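Local coordinates for protein SusD homolog (Bacteroides thetaiotaomicron, PDB 3EHM) that probably binds mucin O-glycans at the cell surface, as a SusD-like outer-membrane lipoprotein that serves glycan utilization by a gut symbiont, at residues 95-106 with 125-136; 309-317 with 465-473. All coordinates share one frame; numbering follows the deposited sequence.

Contact 1 (95-106 with 125-136); sequences FYSQIFLPWNEI and ANIVRNIAWLRA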
# COMPACT_ATOMS: atom_id res chain seq x y z
N PHE A 95 2.07 9.56 -7.99
CA PHE A 95 2.64 9.37 -6.67
C PHE A 95 3.23 10.64 -6.06
O PHE A 95 3.28 10.77 -4.84
CB PHE A 95 3.74 8.29 -6.69
CG PHE A 95 3.22 6.88 -6.69
CD1 PHE A 95 3.49 6.02 -7.75
CD2 PHE A 95 2.49 6.39 -5.60
CE1 PHE A 95 3.05 4.70 -7.73
CE2 PHE A 95 2.04 5.07 -5.58
CZ PHE A 95 2.32 4.22 -6.65
N TYR A 96 3.67 11.58 -6.89
CA TYR A 96 4.30 12.79 -6.36
C TYR A 96 3.85 14.16 -6.86
O TYR A 96 3.42 14.99 -6.07
CB TYR A 96 5.82 12.69 -6.54
CG TYR A 96 6.60 13.90 -6.05
CD1 TYR A 96 7.00 14.01 -4.71
CD2 TYR A 96 6.93 14.95 -6.92
CE1 TYR A 96 7.71 15.13 -4.25
CE2 TYR A 96 7.63 16.07 -6.47
CZ TYR A 96 8.02 16.16 -5.14
OH TYR A 96 8.71 17.27 -4.70
N SER A 97 3.95 14.39 -8.17
CA SER A 97 3.63 15.71 -8.72
C SER A 97 2.19 16.20 -8.71
O SER A 97 1.96 17.40 -8.55
CB SER A 97 4.22 15.84 -10.13
OG SER A 97 3.58 14.97 -11.05
N GLN A 98 1.20 15.31 -8.88
CA GLN A 98 -0.19 15.78 -8.88
C GLN A 98 -0.56 16.44 -7.56
O GLN A 98 -1.16 17.51 -7.54
CB GLN A 98 -1.17 14.63 -9.18
CG GLN A 98 -1.17 14.17 -10.64
CD GLN A 98 -1.72 15.20 -11.64
OE1 GLN A 98 -1.67 14.99 -12.85
NE2 GLN A 98 -2.24 16.31 -11.13
N ILE A 99 -0.17 15.81 -6.44
CA ILE A 99 -0.49 16.38 -5.14
C ILE A 99 0.44 17.55 -4.79
O ILE A 99 0.09 18.41 -3.97
CB ILE A 99 -0.43 15.28 -4.04
CG1 ILE A 99 -1.14 15.78 -2.78
CG2 ILE A 99 1.01 14.91 -3.73
CD1 ILE A 99 -1.33 14.71 -1.72
N PHE A 100 1.61 17.61 -5.42
CA PHE A 100 2.55 18.71 -5.17
C PHE A 100 1.92 20.05 -5.52
O PHE A 100 2.08 21.02 -4.79
CB PHE A 100 3.81 18.55 -6.03
CG PHE A 100 4.78 19.70 -5.88
CD1 PHE A 100 5.68 19.74 -4.82
CD2 PHE A 100 4.78 20.75 -6.79
CE1 PHE A 100 6.56 20.81 -4.66
CE2 PHE A 100 5.65 21.84 -6.64
CZ PHE A 100 6.55 21.86 -5.57
N LEU A 101 1.21 20.09 -6.64
CA LEU A 101 0.56 21.31 -7.12
C LEU A 101 -0.29 22.02 -6.07
O LEU A 101 0.04 23.13 -5.65
CB LEU A 101 -0.29 21.01 -8.36
CG LEU A 101 0.39 21.04 -9.73
CD1 LEU A 101 0.88 22.46 -10.01
CD2 LEU A 101 1.55 20.05 -9.77
N PRO A 102 -1.40 21.40 -5.64
CA PRO A 102 -2.24 22.06 -4.64
C PRO A 102 -1.53 22.28 -3.30
O PRO A 102 -1.79 23.27 -2.61
CB PRO A 102 -3.45 21.14 -4.54
CG PRO A 102 -2.87 19.79 -4.83
CD PRO A 102 -1.96 20.08 -6.00
N TRP A 103 -0.65 21.36 -2.91
CA TRP A 103 0.05 21.53 -1.65
C TRP A 103 0.91 22.79 -1.69
O TRP A 103 0.93 23.56 -0.73
CB TRP A 103 0.97 20.35 -1.33
CG TRP A 103 1.81 20.64 -0.11
CD1 TRP A 103 1.43 20.53 1.20
CD2 TRP A 103 3.13 21.21 -0.09
NE1 TRP A 103 2.42 21.01 2.03
CE2 TRP A 103 3.47 21.44 1.26
CE3 TRP A 103 4.05 21.56 -1.09
CZ2 TRP A 103 4.69 22.00 1.64
CZ3 TRP A 103 5.26 22.12 -0.71
CH2 TRP A 103 5.58 22.33 0.65
N ASN A 104 1.63 22.97 -2.79
CA ASN A 104 2.51 24.11 -2.95
C ASN A 104 1.78 25.44 -2.86
O ASN A 104 2.31 26.41 -2.31
CB ASN A 104 3.26 24.02 -4.28
CG ASN A 104 4.37 25.05 -4.40
OD1 ASN A 104 5.20 25.19 -3.50
ND2 ASN A 104 4.39 25.77 -5.52
N GLU A 105 0.56 25.49 -3.38
CA GLU A 105 -0.23 26.73 -3.32
C GLU A 105 -0.67 27.00 -1.88
O GLU A 105 -0.67 28.14 -1.43
CB GLU A 105 -1.45 26.64 -4.23
CG GLU A 105 -1.11 26.29 -5.67
CD GLU A 105 -2.29 26.47 -6.61
OE1 GLU A 105 -3.45 26.27 -6.17
OE2 GLU A 105 -2.06 26.81 -7.79
N ILE A 106 -1.04 25.94 -1.17
CA ILE A 106 -1.46 26.07 0.22
C ILE A 106 -0.27 26.56 1.04
O ILE A 106 -0.40 27.46 1.87
CB ILE A 106 -1.94 24.71 0.80
CG1 ILE A 106 -3.26 24.30 0.13
CG2 ILE A 106 -2.12 24.80 2.31
CD1 ILE A 106 -3.82 22.98 0.64
N ALA A 125 -2.44 19.86 6.02
CA ALA A 125 -2.07 19.69 4.61
C ALA A 125 -0.73 18.95 4.54
O ALA A 125 -0.51 18.13 3.65
CB ALA A 125 -1.96 21.05 3.94
N ASN A 126 0.16 19.23 5.49
CA ASN A 126 1.46 18.57 5.52
C ASN A 126 1.32 17.07 5.79
O ASN A 126 2.05 16.26 5.23
CB ASN A 126 2.37 19.22 6.58
CG ASN A 126 2.94 20.56 6.14
OD1 ASN A 126 2.99 20.86 4.95
ND2 ASN A 126 3.38 21.37 7.10
N ILE A 127 0.38 16.70 6.65
CA ILE A 127 0.16 15.29 6.95
C ILE A 127 -0.34 14.57 5.70
O ILE A 127 0.17 13.51 5.33
CB ILE A 127 -0.88 15.11 8.08
CG1 ILE A 127 -0.33 15.68 9.39
CG2 ILE A 127 -1.23 13.62 8.24
CD1 ILE A 127 -1.34 15.71 10.53
N VAL A 128 -1.33 15.16 5.03
CA VAL A 128 -1.86 14.57 3.80
C VAL A 128 -0.76 14.45 2.76
O VAL A 128 -0.65 13.44 2.06
CB VAL A 128 -3.03 15.41 3.24
CG1 VAL A 128 -3.48 14.84 1.90
CG2 VAL A 128 -4.18 15.40 4.22
N ARG A 129 0.07 15.48 2.64
CA ARG A 129 1.17 15.46 1.68
C ARG A 129 2.14 14.33 2.00
O ARG A 129 2.57 13.59 1.11
CB ARG A 129 1.93 16.78 1.71
CG ARG A 129 3.01 16.88 0.63
CD ARG A 129 4.04 17.95 0.95
NE ARG A 129 4.92 17.54 2.05
CZ ARG A 129 6.01 18.20 2.41
NH1 ARG A 129 6.37 19.30 1.76
NH2 ARG A 129 6.76 17.75 3.40
N ASN A 130 2.48 14.19 3.28
CA ASN A 130 3.41 13.16 3.70
C ASN A 130 2.89 11.73 3.55
O ASN A 130 3.67 10.82 3.30
CB ASN A 130 3.87 13.43 5.14
CG ASN A 130 4.66 14.72 5.26
OD1 ASN A 130 5.34 15.13 4.32
ND2 ASN A 130 4.59 15.36 6.42
N ILE A 131 1.59 11.53 3.70
CA ILE A 131 1.05 10.18 3.52
C ILE A 131 1.23 9.82 2.05
O ILE A 131 1.57 8.69 1.70
CB ILE A 131 -0.45 10.11 3.84
CG1 ILE A 131 -0.68 10.38 5.33
CG2 ILE A 131 -0.99 8.72 3.49
CD1 ILE A 131 -2.14 10.48 5.70
N ALA A 132 1.01 10.80 1.18
CA ALA A 132 1.15 10.58 -0.26
C ALA A 132 2.61 10.39 -0.65
O ALA A 132 2.94 9.47 -1.41
CB ALA A 132 0.55 11.75 -1.02
N TRP A 133 3.49 11.23 -0.14
CA TRP A 133 4.90 11.13 -0.49
C TRP A 133 5.62 9.96 0.17
O TRP A 133 6.74 9.62 -0.23
CB TRP A 133 5.62 12.45 -0.24
CG TRP A 133 5.20 13.51 -1.21
CD1 TRP A 133 4.30 13.38 -2.24
CD2 TRP A 133 5.67 14.86 -1.27
NE1 TRP A 133 4.19 14.57 -2.92
CE2 TRP A 133 5.02 15.49 -2.35
CE3 TRP A 133 6.59 15.60 -0.50
CZ2 TRP A 133 5.25 16.83 -2.69
CZ3 TRP A 133 6.82 16.93 -0.85
CH2 TRP A 133 6.15 17.53 -1.93
N LEU A 134 5.00 9.36 1.18
CA LEU A 134 5.58 8.19 1.81
C LEU A 134 5.48 7.10 0.75
O LEU A 134 6.38 6.28 0.59
CB LEU A 134 4.79 7.78 3.06
CG LEU A 134 5.20 6.44 3.69
CD1 LEU A 134 6.69 6.44 4.00
CD2 LEU A 134 4.39 6.20 4.96
N ARG A 135 4.38 7.11 0.00
CA ARG A 135 4.17 6.16 -1.08
C ARG A 135 5.20 6.44 -2.18
O ARG A 135 5.80 5.52 -2.73
CB ARG A 135 2.76 6.30 -1.67
CG ARG A 135 1.65 5.75 -0.78
CD ARG A 135 0.32 6.43 -1.09
NE ARG A 135 -0.16 6.20 -2.46
CZ ARG A 135 -0.77 5.09 -2.86
NH1 ARG A 135 -0.98 4.09 -2.01
NH2 ARG A 135 -1.21 4.99 -4.11
N ALA A 136 5.38 7.72 -2.48
CA ALA A 136 6.32 8.14 -3.52
C ALA A 136 7.73 7.62 -3.26
O ALA A 136 8.34 6.99 -4.12
CB ALA A 136 6.33 9.66 -3.63
O HOH W 1 1.21 9.17 -3.50

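Contact 2 (309-317 with 465-473); sequences PVAPTNSKS and MKPMDEAAP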
# COMPACT_ATOMS: atom_id res chain seq x y z
N PRO A 309 -8.81 -17.44 -9.01
CA PRO A 309 -7.84 -16.34 -9.09
C PRO A 309 -7.14 -16.23 -10.44
O PRO A 309 -7.20 -17.14 -11.27
CB PRO A 309 -6.86 -16.69 -7.98
CG PRO A 309 -6.79 -18.18 -8.09
CD PRO A 309 -8.25 -18.58 -8.25
N VAL A 310 -6.48 -15.10 -10.65
CA VAL A 310 -5.71 -14.84 -11.86
C VAL A 310 -4.28 -14.71 -11.35
O VAL A 310 -4.02 -14.00 -10.37
CB VAL A 310 -6.17 -13.54 -12.55
CG1 VAL A 310 -5.27 -13.23 -13.74
CG2 VAL A 310 -7.61 -13.69 -13.02
N ALA A 311 -3.35 -15.40 -12.00
CA ALA A 311 -1.96 -15.39 -11.57
C ALA A 311 -1.30 -14.01 -11.64
O ALA A 311 -1.72 -13.15 -12.42
CB ALA A 311 -1.16 -16.40 -12.38
N PRO A 312 -0.27 -13.79 -10.82
CA PRO A 312 0.43 -12.50 -10.82
C PRO A 312 1.24 -12.32 -12.09
O PRO A 312 1.75 -13.29 -12.65
CB PRO A 312 1.30 -12.58 -9.58
CG PRO A 312 1.65 -14.03 -9.52
CD PRO A 312 0.32 -14.70 -9.83
N THR A 313 1.33 -11.07 -12.55
CA THR A 313 2.07 -10.74 -13.76
C THR A 313 1.67 -11.70 -14.88
O THR A 313 2.50 -12.42 -15.44
CB THR A 313 3.59 -10.80 -13.48
OG1 THR A 313 3.89 -10.01 -12.31
CG2 THR A 313 4.39 -10.23 -14.65
N ASN A 314 0.37 -11.69 -15.19
CA ASN A 314 -0.23 -12.52 -16.22
C ASN A 314 0.50 -12.35 -17.55
O ASN A 314 0.80 -11.24 -17.96
CB ASN A 314 -1.70 -12.13 -16.38
CG ASN A 314 -2.46 -13.07 -17.31
OD1 ASN A 314 -3.65 -12.88 -17.55
ND2 ASN A 314 -1.79 -14.08 -17.84
N SER A 315 0.77 -13.47 -18.22
CA SER A 315 1.46 -13.42 -19.51
C SER A 315 0.48 -13.58 -20.66
O SER A 315 0.85 -13.44 -21.82
CB SER A 315 2.53 -14.51 -19.58
OG SER A 315 1.94 -15.80 -19.59
N LYS A 316 -0.78 -13.86 -20.34
CA LYS A 316 -1.81 -14.05 -21.36
C LYS A 316 -2.55 -12.77 -21.75
O LYS A 316 -2.70 -11.84 -20.95
CB LYS A 316 -2.83 -15.08 -20.88
CG LYS A 316 -2.60 -16.50 -21.37
CD LYS A 316 -1.24 -17.05 -20.96
CE LYS A 316 -1.09 -18.51 -21.38
NZ LYS A 316 -1.24 -18.72 -22.86
N SER A 317 -3.02 -12.74 -23.00
CA SER A 317 -3.77 -11.60 -23.51
C SER A 317 -5.14 -11.53 -22.84
O SER A 317 -5.61 -12.51 -22.26
CB SER A 317 -3.97 -11.73 -25.03
OG SER A 317 -2.72 -11.68 -25.70
N MSE A 465 3.09 -15.78 -4.79
CA MSE A 465 3.00 -16.65 -5.95
C MSE A 465 3.98 -15.99 -6.91
O MSE A 465 4.01 -14.77 -7.02
CB MSE A 465 1.58 -16.61 -6.54
CG MSE A 465 0.50 -17.23 -5.67
SE MSE A 465 0.38 -19.15 -5.90
CE MSE A 465 -1.24 -19.48 -4.88
N LYS A 466 4.80 -16.79 -7.59
CA LYS A 466 5.79 -16.25 -8.52
C LYS A 466 5.12 -15.67 -9.76
O LYS A 466 4.04 -16.11 -10.16
CB LYS A 466 6.77 -17.34 -8.93
CG LYS A 466 6.12 -18.45 -9.74
CD LYS A 466 7.05 -19.63 -9.97
CE LYS A 466 6.32 -20.73 -10.73
NZ LYS A 466 6.81 -22.08 -10.31
N PRO A 467 5.76 -14.69 -10.41
CA PRO A 467 5.17 -14.11 -11.61
C PRO A 467 5.01 -15.16 -12.72
O PRO A 467 5.86 -16.03 -12.88
CB PRO A 467 6.15 -13.00 -11.98
CG PRO A 467 7.46 -13.50 -11.45
CD PRO A 467 7.07 -14.07 -10.11
N MSE A 468 3.92 -15.07 -13.46
CA MSE A 468 3.66 -16.02 -14.54
C MSE A 468 4.53 -15.71 -15.75
O MSE A 468 5.00 -16.62 -16.44
CB MSE A 468 2.19 -15.96 -14.93
CG MSE A 468 1.81 -16.95 -16.00
SE MSE A 468 -0.06 -16.84 -16.43
CE MSE A 468 -0.64 -15.46 -15.22
N ASP A 469 4.74 -14.42 -16.01
CA ASP A 469 5.57 -13.97 -17.13
C ASP A 469 7.04 -14.07 -16.71
O ASP A 469 7.58 -13.15 -16.10
CB ASP A 469 5.22 -12.52 -17.47
CG ASP A 469 6.04 -11.98 -18.63
OD1 ASP A 469 6.79 -12.76 -19.26
OD2 ASP A 469 5.91 -10.77 -18.91
N GLU A 470 7.68 -15.18 -17.04
CA GLU A 470 9.07 -15.40 -16.66
C GLU A 470 10.06 -14.43 -17.30
O GLU A 470 11.23 -14.40 -16.92
CB GLU A 470 9.47 -16.84 -16.98
CG GLU A 470 8.73 -17.87 -16.13
CD GLU A 470 9.35 -19.25 -16.21
OE1 GLU A 470 9.40 -19.82 -17.32
OE2 GLU A 470 9.79 -19.76 -15.16
N ALA A 471 9.60 -13.63 -18.25
CA ALA A 471 10.48 -12.66 -18.89
C ALA A 471 10.45 -11.31 -18.16
O ALA A 471 11.27 -10.44 -18.43
CB ALA A 471 10.08 -12.47 -20.35
N ALA A 472 9.50 -11.15 -17.24
CA ALA A 472 9.36 -9.90 -16.49
C ALA A 472 10.59 -9.50 -15.67
O ALA A 472 11.04 -8.35 -15.75
CB ALA A 472 8.12 -9.96 -15.59
N PRO A 473 11.14 -10.42 -14.86
CA PRO A 473 12.32 -10.06 -14.06
C PRO A 473 13.47 -9.52 -14.90
O PRO A 473 14.17 -8.60 -14.48
CB PRO A 473 12.67 -11.38 -13.36
CG PRO A 473 11.31 -12.01 -13.18
CD PRO A 473 10.68 -11.78 -14.54

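Contact 1 (95-106 with 125-136)
W133 meets Y96 and W103 meets R129 across an antiparallel helical hairpin of this SusD-like protein, helices 85-110 and 116-140, consistent with the TPR-like helical pairs of the family; the two segments run at 162° with axes 9.0 Å apart. The W133 indole is sandwiched. Y96 lies over one face in an offset stack, its ring centroid 4.4 Å from that of the W133 six-membered ring, while CG of R129 rests over the opposite face and F100 CD1 meets the indole edge near its plane. The Y96 hydroxyl bonds to A144. W133 NE1 donates to Y96 O, at a wider turn of the helix. R129 leaves its backbone with CG anti to the N (chi1 -175°) and bends at chi3, which lays CD over the W103 five-membered ring and brings the guanidinium over the six-membered ring in a cation-pi contact. N130 OD1 accepts from R129 NH2 in the guanidinium plane, fixing its rotation. Deeper between the helices, I99 CD1 packs on A132 CB at 3.6 Å, while its CG2 meets W133 NE1. At the W103 edge, NE1 donates to N126 OD1 at 3.0 Å, nearly along the C=O axis and close to the indole plane.

Contact 2 (309-317 with 465-473)
T313, in a segment without regular secondary structure, takes a left-handed backbone conformation (phi 48°, psi 59°) that turns its carbonyl the same way as that of P312, so both bond across to 465-473. P312 O accepts from M468 N at 2.9 Å in a nearly straight bond, and T313 O accepts from D469 N at 3.1 Å, the donor almost on the extension of the carbonyl bond though its N-H is bent away (138°). Consecutive carbonyls thus grip consecutive amides. The P312 ring turns its CG against the backbone of M465 and K466, 3.2 Å from K466 O, and crosses the M465 side chain at about a right angle, CG lying 3.9 Å from M465 CB. With an alanine here, the contact with M465 CB and K466 O would probably be lost, and the backbone at this position, without the ring, would be freer to turn about phi. The side chains of T313 and P467 lie side by side, with T313 CB against P467 CB, while T313 CG2, anti to the backbone N, reaches D469 CB at 3.7 Å and touches A472 CB. The threonine hydroxyl is engaged by W81. M468, a selenomethionine, passes S315 OG with its CG 3.8 Å away. The D469 carboxylate is gripped twice: OD1 accepts from A471 N at 3.1 Å from above the carboxylate plane, and OD2 forms a salt bridge with R475. With A472 N bonded to D469 O, this is a type I beta turn with an aspartate capping bond, leading into the short helix 472-475.

Both contacts are buried, but they lie on opposite sides of the chain's centre, their own centres 32 Å apart and nearest atoms about 15 Å apart, and share no element. Contact 1 joins two helices that follow one another in sequence, with 18 residues between its segments; contact 2 brings together loops with 147 residues between them. The chemistry follows from this. In the hairpin, main-chain groups are largely spent within each helix, so aromatic faces, an arginine and indole N-H groups do the joining. In 309-317 with 465-473, where regular structure is nearly absent, main-chain bonds pair the segments, and prolines, a threonine and a selenomethionine fill in around them.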